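Local coordinates for protein tRNA (guanine(6)-N2)-methyltransferase (Thermus thermophilus, PDB 3TMA) that transfers a methyl group from S-adenosyl-L-methionine to N2 of guanosine 6 in tRNA(Phe) and is a monomer in solution, at residues H122-S126 / P127-R131; L219-A222 / S223-P227. One frame throughout, in Å; residues are numbered along the deposited sequence.

Interaction 1 of 2, residues H122-S126 / P127-R131; sequences HPFTS and PEVER
E128 folds back from the first turn of helix 126-141 onto T125, the residue just before the helix. Its OE1 accepts from T125 N at 2.9 Å, with an N-H...O angle of 160°. The carboxylate is met on its anti side, 21° out of its plane. In return T125 OG1 takes a weak, longer bond from E128 N at 3.4 Å. The T125 hydroxyl faces the helix because OG1 sits between the backbone N and the carbonyl carbon (chi1 64°). The two side chains cross at about a right angle.

S126 contributes through its backbone. Its O receives E130 N at 3.0 Å, nearly straight, the first i to i+4 bond of normal strength. The one before it, V129 N to T125 O, is weak. S126 CB lies tight against P127 CD, the proline being at the second place in the helix.

Behind the cap, V129 CG2 packs obliquely on the F124 ring, 3.6 Å from CD1. L91 of helix 90-99 touches both side chains. H122 CB lies over one face of the F124 ring, toward its rim. E130 turns its OE2 to A116 N on strand 112-119.

The reciprocal T125-E128 pair is a capping box, here opening a helix of the THUMP domain.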
loop_
_atom_site.group_PDB
_atom_site.type_symbol
_atom_site.label_atom_id
_atom_site.label_comp_id
_atom_site.label_asym_id
_atom_site.label_seq_id
_atom_site.Cartn_x
_atom_site.Cartn_y
_atom_site.Cartn_z
ATOM N N HIS A 122 28.538 -5.625 3.491
ATOM C CA HIS A 122 29.097 -6.552 2.496
ATOM C C HIS A 122 30.305 -5.888 1.850
ATOM O O HIS A 122 30.337 -4.669 1.755
ATOM C CB HIS A 122 28.056 -6.873 1.426
ATOM C CG HIS A 122 26.823 -7.514 1.974
ATOM N ND1 HIS A 122 25.628 -6.838 2.105
ATOM C CD2 HIS A 122 26.618 -8.750 2.488
ATOM C CE1 HIS A 122 24.733 -7.638 2.661
ATOM N NE2 HIS A 122 25.313 -8.801 2.912
ATOM N N PRO A 123 31.301 -6.681 1.410
ATOM C CA PRO A 123 32.457 -6.079 0.744
ATOM C C PRO A 123 32.195 -5.666 -0.723
ATOM O O PRO A 123 33.125 -5.237 -1.401
ATOM C CB PRO A 123 33.510 -7.191 0.820
ATOM C CG PRO A 123 32.688 -8.439 0.663
ATOM C CD PRO A 123 31.378 -8.156 1.414
ATOM N N PHE A 124 30.945 -5.707 -1.182
ATOM C CA PHE A 124 30.616 -5.290 -2.558
ATOM C C PHE A 124 29.426 -4.315 -2.518
ATOM O O PHE A 124 28.663 -4.317 -1.546
ATOM C CB PHE A 124 30.236 -6.507 -3.417
ATOM C CG PHE A 124 29.151 -7.367 -2.804
ATOM C CD1 PHE A 124 27.814 -7.032 -2.951
ATOM C CD2 PHE A 124 29.483 -8.491 -2.053
ATOM C CE1 PHE A 124 26.816 -7.804 -2.367
ATOM C CE2 PHE A 124 28.502 -9.264 -1.459
ATOM C CZ PHE A 124 27.164 -8.935 -1.631
ATOM N N THR A 125 29.221 -3.553 -3.599
ATOM C CA THR A 125 28.069 -2.653 -3.709
ATOM C C THR A 125 26.977 -3.220 -4.608
ATOM O O THR A 125 27.218 -4.170 -5.384
ATOM C CB THR A 125 28.521 -1.293 -4.303
ATOM O OG1 THR A 125 29.000 -1.519 -5.638
ATOM C CG2 THR A 125 29.653 -0.654 -3.427
ATOM N N SER A 126 25.800 -2.596 -4.579
ATOM C CA SER A 126 24.689 -3.053 -5.413
ATOM C C SER A 126 24.991 -2.926 -6.918
ATOM O O SER A 126 24.724 -3.850 -7.678
ATOM C CB SER A 126 23.399 -2.304 -5.060
ATOM O OG SER A 126 23.022 -2.657 -3.739
ATOM N N PRO A 127 25.569 -1.786 -7.349
ATOM C CA PRO A 127 25.974 -1.714 -8.761
ATOM C C PRO A 127 26.927 -2.847 -9.198
ATOM O O PRO A 127 26.790 -3.333 -10.324
ATOM C CB PRO A 127 26.654 -0.350 -8.867
ATOM C CG PRO A 127 25.957 0.463 -7.855
ATOM C CD PRO A 127 25.771 -0.496 -6.671
ATOM N N GLU A 128 27.845 -3.302 -8.344
ATOM C CA GLU A 128 28.706 -4.472 -8.723
ATOM C C GLU A 128 27.896 -5.755 -9.008
ATOM O O GLU A 128 28.244 -6.562 -9.914
ATOM C CB GLU A 128 29.731 -4.793 -7.642
ATOM C CG GLU A 128 30.955 -3.900 -7.636
ATOM C CD GLU A 128 31.898 -4.229 -6.472
ATOM O OE1 GLU A 128 31.566 -3.882 -5.318
ATOM O OE2 GLU A 128 32.958 -4.854 -6.703
ATOM N N VAL A 129 26.881 -5.990 -8.175
ATOM C CA VAL A 129 26.005 -7.138 -8.326
ATOM C C VAL A 129 25.250 -7.004 -9.645
ATOM O O VAL A 129 25.132 -7.970 -10.402
ATOM C CB VAL A 129 24.991 -7.233 -7.157
ATOM C CG1 VAL A 129 23.937 -8.326 -7.435
ATOM C CG2 VAL A 129 25.706 -7.564 -5.816
ATOM N N GLU A 130 24.697 -5.819 -9.909
ATOM C CA GLU A 130 23.996 -5.589 -11.173
ATOM C C GLU A 130 24.884 -5.840 -12.379
ATOM O O GLU A 130 24.456 -6.440 -13.387
ATOM C CB GLU A 130 23.379 -4.187 -11.225
ATOM C CG GLU A 130 22.316 -4.005 -10.089
ATOM C CD GLU A 130 21.783 -2.548 -9.971
ATOM O OE1 GLU A 130 22.274 -1.685 -10.721
ATOM O OE2 GLU A 130 20.890 -2.270 -9.116
ATOM N N ARG A 131 26.114 -5.391 -12.323
ATOM C CA ARG A 131 26.978 -5.598 -13.480
ATOM C C ARG A 131 27.304 -7.069 -13.673
ATOM O O ARG A 131 27.172 -7.596 -14.777
ATOM C CB ARG A 131 28.258 -4.775 -13.407
ATOM C CG ARG A 131 29.289 -5.186 -14.460
ATOM C CD ARG A 131 30.313 -4.098 -14.613
ATOM N NE ARG A 131 31.266 -4.069 -13.516
ATOM C CZ ARG A 131 32.428 -4.715 -13.534
ATOM N NH1 ARG A 131 33.283 -4.573 -12.518
ATOM N NH2 ARG A 131 32.764 -5.454 -14.599
#

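Interaction 2 of 2, residues L219-A222 / S223-P227; sequences LEAA and STLGP
T224 grips E220 O twice, once through the side chain and once through the backbone. The hydroxyl OG1 donates to E220 O at 2.7 Å, and T224 N donates to the same oxygen at 3.0 Å. The two donors come from opposite faces of the carbonyl plane. OG1 can reach back one turn because it lies beside its own backbone N, anti to the carbonyl carbon (chi1 -58°).

The other backbone bonds continue the i to i+4 pattern to the end of the helix. S223 N binds L219 O at 2.9 Å, and L225 N binds A221 O at 2.8 Å. T224 N also makes a weak bond to A221 O. The last of the series runs from G226 N to A222 O at 2.9 Å. G226 leaves the helix with a positive phi of 75°.

Among the polar side chains, E220 is buried and heavily engaged. Its OE1 forms salt bridges with R177 and R71. Its OE2 bonds to Q193, which also bonds to T224 OG1. This shared glutamine links the two side chains, whose own OE2 and OG1 stay 3.9 Å apart. In the conformer given, S223 OG hydrogen-bonds to R71. The two arginines would be expected to keep the E220 carboxylate ionised.

Apolar contact within the turn is slight. A221 CB and L225 CD1 approach only to 4.5 Å, a loose contact. Apart from this, L225 CG comes within 3.3 Å of A221 O, the oxygen that L225 N binds.

The side chain of L219 is about 4 Å from G215, which by similarity binds S-adenosyl-L-methionine. Helix 216-225 connects the parallel strands 207-209 and 231-235 in a beta-alpha-beta unit of the Rossmann-fold methyltransferase domain. A221 and T224 touch L196 of helix 189-198. L219 packs on A247 and A248 of helix 238-250.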
loop_
_atom_site.group_PDB
_atom_site.type_symbol
_atom_site.label_atom_id
_atom_site.label_comp_id
_atom_site.label_asym_id
_atom_site.label_seq_id
_atom_site.Cartn_x
_atom_site.Cartn_y
_atom_site.Cartn_z
ATOM N N LEU A 219 -13.200 5.963 -3.449
ATOM C CA LEU A 219 -13.188 5.042 -4.567
ATOM C C LEU A 219 -12.721 3.690 -4.061
ATOM O O LEU A 219 -13.245 2.667 -4.502
ATOM C CB LEU A 219 -12.214 5.554 -5.677
ATOM C CG LEU A 219 -12.586 6.929 -6.287
ATOM C CD1 LEU A 219 -11.408 7.538 -7.089
ATOM C CD2 LEU A 219 -13.805 6.788 -7.189
ATOM N N GLU A 220 -11.657 3.663 -3.227
ATOM C CA GLU A 220 -11.195 2.391 -2.648
ATOM C C GLU A 220 -12.303 1.670 -1.863
ATOM O O GLU A 220 -12.523 0.425 -2.014
ATOM C CB GLU A 220 -9.941 2.580 -1.793
ATOM C CG GLU A 220 -9.325 1.237 -1.293
ATOM C CD GLU A 220 -8.656 0.373 -2.421
ATOM O OE1 GLU A 220 -8.464 0.849 -3.561
ATOM O OE2 GLU A 220 -8.339 -0.798 -2.157
ATOM N N ALA A 221 -13.014 2.439 -1.043
ATOM C CA ALA A 221 -14.124 1.902 -0.272
ATOM C C ALA A 221 -15.239 1.342 -1.203
ATOM O O ALA A 221 -15.751 0.234 -0.991
ATOM C CB ALA A 221 -14.708 3.014 0.626
ATOM N N ALA A 222 -15.671 2.144 -2.179
ATOM C CA ALA A 222 -16.762 1.717 -3.097
ATOM C C ALA A 222 -16.364 0.480 -3.880
ATOM O O ALA A 222 -17.135 -0.485 -3.966
ATOM C CB ALA A 222 -17.163 2.843 -4.060
ATOM N N SER A 223 -15.121 0.464 -4.362
ATOM C CA SER A 223 -14.630 -0.636 -5.180
ATOM C C SER A 223 -14.553 -1.921 -4.349
ATOM O O SER A 223 -14.818 -3.002 -4.849
ATOM C CB SER A 223 -13.257 -0.273 -5.759
ATOM O OG SER A 223 -12.575 -1.414 -6.258
ATOM N N THR A 224 -14.212 -1.791 -3.066
ATOM C CA THR A 224 -14.068 -2.953 -2.169
ATOM C C THR A 224 -15.406 -3.459 -1.602
ATOM O O THR A 224 -15.628 -4.662 -1.516
ATOM C CB THR A 224 -13.177 -2.588 -0.949
ATOM O OG1 THR A 224 -11.896 -2.156 -1.432
ATOM C CG2 THR A 224 -13.009 -3.826 -0.022
ATOM N N LEU A 225 -16.261 -2.545 -1.164
ATOM C CA LEU A 225 -17.496 -2.912 -0.446
ATOM C C LEU A 225 -18.679 -3.199 -1.395
ATOM O O LEU A 225 -19.641 -3.924 -1.028
ATOM C CB LEU A 225 -17.884 -1.775 0.519
ATOM C CG LEU A 225 -16.844 -1.476 1.600
ATOM C CD1 LEU A 225 -17.251 -0.220 2.443
ATOM C CD2 LEU A 225 -16.723 -2.739 2.495
ATOM N N GLY A 226 -18.612 -2.626 -2.599
ATOM C CA GLY A 226 -19.685 -2.798 -3.624
ATOM C C GLY A 226 -20.932 -1.976 -3.289
ATOM O O GLY A 226 -20.966 -1.298 -2.261
ATOM N N PRO A 227 -21.979 -2.036 -4.154
ATOM C CA PRO A 227 -23.047 -1.033 -4.112
ATOM C C PRO A 227 -24.015 -1.145 -2.915
ATOM O O PRO A 227 -24.830 -0.245 -2.733
ATOM C CB PRO A 227 -23.827 -1.255 -5.430
ATOM C CG PRO A 227 -23.416 -2.606 -5.943
ATOM C CD PRO A 227 -22.002 -2.843 -5.392
#

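How the interactions relate
The two interactions lie at different ends of helices in different domains. Interaction 1 opens a helix of the THUMP domain, and interaction 2 covers the last turns of a helix in the methyltransferase domain. Their centres are 44 Å apart, on opposite sides of the chain's centre, and they share no element. Interaction 1 is partly buried, with its capping residues near the surface. Interaction 2 is a buried contact. Both use a hydroxyl and a glutamate. At 122-131 the glutamate serves the backbone of the cap, whereas at 219-227 the carboxylate turns to arginines and a glutamine beyond the helix.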